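Local coordinates for peroxisomal acyl-coenzyme A oxidase 1 (Arabidopsis thaliana, PDB 1W07), which oxidises long- and medium-chain acyl-CoAs to 2-trans-enoyl-CoAs with FAD as cofactor, passing the electrons to oxygen to give hydrogen peroxide in peroxisomal beta-oxidation, at residues Arg53-Thr65 with Asp224-Asp238. The protein carries 1 engineered substitution. Numbering follows the deposited sequence.
Sequences RARLSRKELFKST and DIGTKMGNGAYNSMD
Asn235 OD1 lies over one face of the Arg58 guanidinium, above its outer part, while Asp224 OD1, Asn235 O and Met237 O sit at its edge, in plane. The Phe62 ring turns its edge to Asp238 OD2 and to Ser236 O. Arg58 NH1 and NH2 each take one oxygen of Asp224, with the guanidinium and carboxylate planes 57° apart. Arg58 NH1 gives a nearly straight bond of 2.9 Å to Asp224 OD1, which it meets from above the carboxylate plane; Gly226 N comes to the same oxygen from the opposite face, closing an Asx turn. Arg58 NE donates to a lone pair of Asn235 O, 2.9 Å away. The bend at chi2 (83°) swings the end of the arginine off its helix to reach Asp224 and Asn235 O. A lysine in its place, with one terminal nitrogen and no NE, would probably leave Asn235 O without its straight bond or give up the two-pronged grip on Asp224. Asp636 of the second subunit is also salt-bridged to NH1.

Phe62 CE1 lies 3.4 Å from Asp238 CB. Between Arg58 and Phe62 in the sequence, Leu61 sets CD2 3.6 Å from Asn235 C. One turn on, Thr65 OG1 closes to 3.0 Å from Ser236 CB while bonding back to Leu61 O. Before the helix, Arg53 lays its CD 4.1 Å from Gly232 CA; its guanidinium goes on to Glu412, Asp94 and Gln95.

The contact joins the start of helix 58-78, in the N-terminal helical domain, to the loop between two strands of the middle domain, at the dimer interface. Two carboxylates, one from each subunit, pair with Arg58, and their charge probably offsets the nearness of Lys228 NZ, which bonds to Asn239 OD1 and Tyr234 O, so that one buried cation ties together two domains and two chains.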
# COMPACT_ATOMS: atom_id res chain seq x y z
N ARG B 53 -19.03 -1.52 10.40
CA ARG B 53 -17.86 -1.31 11.23
C ARG B 53 -17.20 0.06 11.06
O ARG B 53 -16.75 0.66 12.04
CB ARG B 53 -16.86 -2.43 10.94
CG ARG B 53 -15.72 -2.53 11.91
CD ARG B 53 -14.75 -3.60 11.43
NE ARG B 53 -15.18 -4.95 11.76
CZ ARG B 53 -14.67 -6.05 11.20
NH1 ARG B 53 -13.73 -5.94 10.27
NH2 ARG B 53 -15.08 -7.25 11.58
N ALA B 54 -17.17 0.57 9.83
CA ALA B 54 -16.57 1.87 9.56
C ALA B 54 -17.45 3.05 10.00
O ALA B 54 -17.01 4.19 9.96
CB ALA B 54 -16.24 2.00 8.07
N ARG B 55 -18.68 2.77 10.41
CA ARG B 55 -19.56 3.84 10.85
C ARG B 55 -19.61 3.94 12.39
O ARG B 55 -20.43 4.66 12.95
CB ARG B 55 -20.97 3.62 10.29
CG ARG B 55 -21.08 3.82 8.77
CD ARG B 55 -22.53 3.79 8.34
NE ARG B 55 -23.07 2.44 8.36
CZ ARG B 55 -22.91 1.56 7.37
NH1 ARG B 55 -22.22 1.90 6.28
NH2 ARG B 55 -23.43 0.35 7.47
N LEU B 56 -18.72 3.23 13.07
CA LEU B 56 -18.70 3.25 14.53
C LEU B 56 -17.54 4.06 15.08
O LEU B 56 -16.48 4.13 14.45
CB LEU B 56 -18.62 1.80 15.06
CG LEU B 56 -19.76 0.84 14.68
CD1 LEU B 56 -19.34 -0.59 15.03
CD2 LEU B 56 -21.05 1.22 15.41
N SER B 57 -17.73 4.71 16.23
CA SER B 57 -16.65 5.47 16.85
C SER B 57 -15.72 4.45 17.50
O SER B 57 -16.08 3.28 17.60
CB SER B 57 -17.19 6.43 17.92
OG SER B 57 -17.79 5.70 19.00
N ARG B 58 -14.54 4.89 17.93
CA ARG B 58 -13.59 3.99 18.59
C ARG B 58 -14.31 3.28 19.74
O ARG B 58 -14.31 2.06 19.82
CB ARG B 58 -12.40 4.78 19.15
CG ARG B 58 -11.27 3.90 19.73
CD ARG B 58 -10.31 3.40 18.65
NE ARG B 58 -9.61 2.16 19.02
CZ ARG B 58 -8.53 2.07 19.79
NH1 ARG B 58 -7.95 3.14 20.33
NH2 ARG B 58 -8.02 0.87 20.04
N LYS B 59 -14.93 4.06 20.62
CA LYS B 59 -15.63 3.46 21.76
C LYS B 59 -16.70 2.44 21.37
O LYS B 59 -16.73 1.34 21.91
CB LYS B 59 -16.27 4.55 22.63
CG LYS B 59 -15.27 5.31 23.49
CD LYS B 59 -15.97 6.43 24.26
CE LYS B 59 -14.99 7.20 25.13
NZ LYS B 59 -15.65 8.32 25.86
N GLU B 60 -17.57 2.81 20.44
CA GLU B 60 -18.63 1.89 20.00
C GLU B 60 -18.05 0.64 19.35
O GLU B 60 -18.58 -0.46 19.51
CB GLU B 60 -19.57 2.58 19.01
CG GLU B 60 -20.16 3.89 19.52
CD GLU B 60 -20.92 4.64 18.45
OE1 GLU B 60 -20.44 4.70 17.28
OE2 GLU B 60 -21.99 5.19 18.77
N LEU B 61 -16.95 0.80 18.60
CA LEU B 61 -16.31 -0.32 17.92
C LEU B 61 -15.71 -1.28 18.95
O LEU B 61 -15.79 -2.50 18.81
CB LEU B 61 -15.21 0.19 16.98
CG LEU B 61 -14.41 -0.88 16.23
CD1 LEU B 61 -15.30 -1.56 15.18
CD2 LEU B 61 -13.20 -0.25 15.56
N PHE B 62 -15.10 -0.71 19.99
CA PHE B 62 -14.49 -1.54 21.01
C PHE B 62 -15.58 -2.28 21.79
O PHE B 62 -15.47 -3.49 22.04
CB PHE B 62 -13.65 -0.68 21.95
CG PHE B 62 -12.83 -1.49 22.90
CD1 PHE B 62 -11.77 -2.28 22.44
CD2 PHE B 62 -13.13 -1.51 24.26
CE1 PHE B 62 -11.04 -3.08 23.32
CE2 PHE B 62 -12.41 -2.31 25.14
CZ PHE B 62 -11.37 -3.09 24.68
N LYS B 63 -16.62 -1.56 22.18
CA LYS B 63 -17.71 -2.16 22.93
C LYS B 63 -18.36 -3.28 22.13
O LYS B 63 -18.65 -4.36 22.66
CB LYS B 63 -18.76 -1.10 23.28
CG LYS B 63 -19.98 -1.70 23.98
CD LYS B 63 -20.83 -0.63 24.67
CE LYS B 63 -21.94 -1.27 25.51
NZ LYS B 63 -22.68 -0.26 26.33
N SER B 64 -18.60 -3.01 20.85
CA SER B 64 -19.19 -3.99 19.96
C SER B 64 -18.32 -5.24 19.89
O SER B 64 -18.81 -6.35 19.76
CB SER B 64 -19.34 -3.38 18.56
OG SER B 64 -19.77 -4.36 17.65
N THR B 65 -17.00 -5.03 19.98
CA THR B 65 -16.04 -6.13 19.93
C THR B 65 -16.17 -7.00 21.18
O THR B 65 -16.13 -8.24 21.11
CB THR B 65 -14.59 -5.59 19.84
OG1 THR B 65 -14.43 -4.89 18.60
CG2 THR B 65 -13.58 -6.73 19.92
N ASP B 224 -4.47 2.24 26.43
CA ASP B 224 -4.46 1.98 25.00
C ASP B 224 -3.47 2.92 24.32
O ASP B 224 -3.34 4.08 24.70
CB ASP B 224 -5.88 2.18 24.45
CG ASP B 224 -6.00 1.87 22.97
OD1 ASP B 224 -5.74 2.78 22.15
OD2 ASP B 224 -6.33 0.72 22.62
N ILE B 225 -2.77 2.42 23.30
CA ILE B 225 -1.76 3.24 22.62
C ILE B 225 -2.28 4.18 21.55
O ILE B 225 -1.53 5.00 21.02
CB ILE B 225 -0.67 2.37 21.99
CG1 ILE B 225 -1.27 1.46 20.90
CG2 ILE B 225 0.02 1.53 23.06
CD1 ILE B 225 -0.22 0.74 20.09
N GLY B 226 -3.57 4.08 21.22
CA GLY B 226 -4.10 4.99 20.22
C GLY B 226 -4.67 4.37 18.95
O GLY B 226 -4.56 3.17 18.71
N THR B 227 -5.28 5.22 18.13
CA THR B 227 -5.90 4.80 16.88
C THR B 227 -4.86 4.38 15.85
O THR B 227 -3.81 5.01 15.70
CB THR B 227 -6.80 5.92 16.31
OG1 THR B 227 -7.83 6.21 17.25
CG2 THR B 227 -7.44 5.49 14.99
N LYS B 228 -5.17 3.31 15.13
CA LYS B 228 -4.26 2.76 14.14
C LYS B 228 -4.78 2.93 12.71
O LYS B 228 -5.93 3.29 12.48
CB LYS B 228 -4.03 1.28 14.44
CG LYS B 228 -3.20 1.05 15.73
CD LYS B 228 -3.69 -0.14 16.56
CE LYS B 228 -5.11 0.07 17.06
NZ LYS B 228 -5.49 -0.98 18.03
N MET B 229 -3.90 2.66 11.77
CA MET B 229 -4.20 2.75 10.35
C MET B 229 -5.51 2.07 9.94
O MET B 229 -5.77 0.91 10.27
CB MET B 229 -3.03 2.12 9.60
CG MET B 229 -3.24 1.92 8.12
SD MET B 229 -1.77 1.24 7.33
CE MET B 229 -2.41 1.06 5.66
N GLY B 230 -6.34 2.82 9.21
CA GLY B 230 -7.58 2.28 8.69
C GLY B 230 -8.85 2.44 9.50
O GLY B 230 -8.81 2.55 10.73
N ASN B 231 -9.99 2.45 8.81
CA ASN B 231 -11.29 2.55 9.47
C ASN B 231 -11.68 1.14 9.90
O ASN B 231 -11.83 0.26 9.06
CB ASN B 231 -12.33 3.10 8.51
CG ASN B 231 -12.08 4.53 8.15
OD1 ASN B 231 -12.06 5.40 9.02
ND2 ASN B 231 -11.87 4.79 6.87
N GLY B 232 -11.85 0.93 11.20
CA GLY B 232 -12.18 -0.39 11.70
C GLY B 232 -10.86 -1.13 11.86
O GLY B 232 -10.00 -0.71 12.64
N ALA B 233 -10.69 -2.21 11.12
CA ALA B 233 -9.47 -3.00 11.14
C ALA B 233 -8.99 -3.38 12.54
O ALA B 233 -9.72 -4.01 13.31
CB ALA B 233 -8.37 -2.24 10.37
N TYR B 234 -7.76 -3.02 12.88
CA TYR B 234 -7.22 -3.36 14.19
C TYR B 234 -7.68 -2.41 15.30
O TYR B 234 -7.27 -2.56 16.45
CB TYR B 234 -5.68 -3.37 14.15
CG TYR B 234 -5.05 -4.74 14.19
CD1 TYR B 234 -4.94 -5.52 13.03
CD2 TYR B 234 -4.57 -5.27 15.39
CE1 TYR B 234 -4.36 -6.79 13.08
CE2 TYR B 234 -3.99 -6.54 15.44
CZ TYR B 234 -3.89 -7.29 14.27
OH TYR B 234 -3.31 -8.53 14.30
N ASN B 235 -8.53 -1.45 14.96
CA ASN B 235 -8.97 -0.52 15.98
C ASN B 235 -9.97 -1.13 16.97
O ASN B 235 -10.33 -0.49 17.96
CB ASN B 235 -9.49 0.75 15.33
CG ASN B 235 -8.36 1.61 14.82
OD1 ASN B 235 -7.50 2.03 15.59
ND2 ASN B 235 -8.34 1.87 13.52
N SER B 236 -10.37 -2.37 16.72
CA SER B 236 -11.26 -3.08 17.62
C SER B 236 -10.36 -3.75 18.67
O SER B 236 -10.85 -4.23 19.70
CB SER B 236 -12.04 -4.16 16.86
OG SER B 236 -11.16 -4.98 16.11
N MET B 237 -9.06 -3.79 18.38
CA MET B 237 -8.08 -4.39 19.28
C MET B 237 -7.56 -3.33 20.23
O MET B 237 -7.25 -2.20 19.82
CB MET B 237 -6.90 -4.97 18.47
CG MET B 237 -5.76 -5.60 19.30
SD MET B 237 -6.18 -7.23 20.00
CE MET B 237 -6.04 -8.31 18.56
N ASP B 238 -7.47 -3.68 21.51
CA ASP B 238 -6.95 -2.74 22.48
C ASP B 238 -5.45 -2.95 22.69
O ASP B 238 -5.03 -3.56 23.67
CB ASP B 238 -7.68 -2.87 23.83
CG ASP B 238 -7.70 -4.29 24.34
OD1 ASP B 238 -7.47 -4.48 25.56
OD2 ASP B 238 -7.95 -5.23 23.55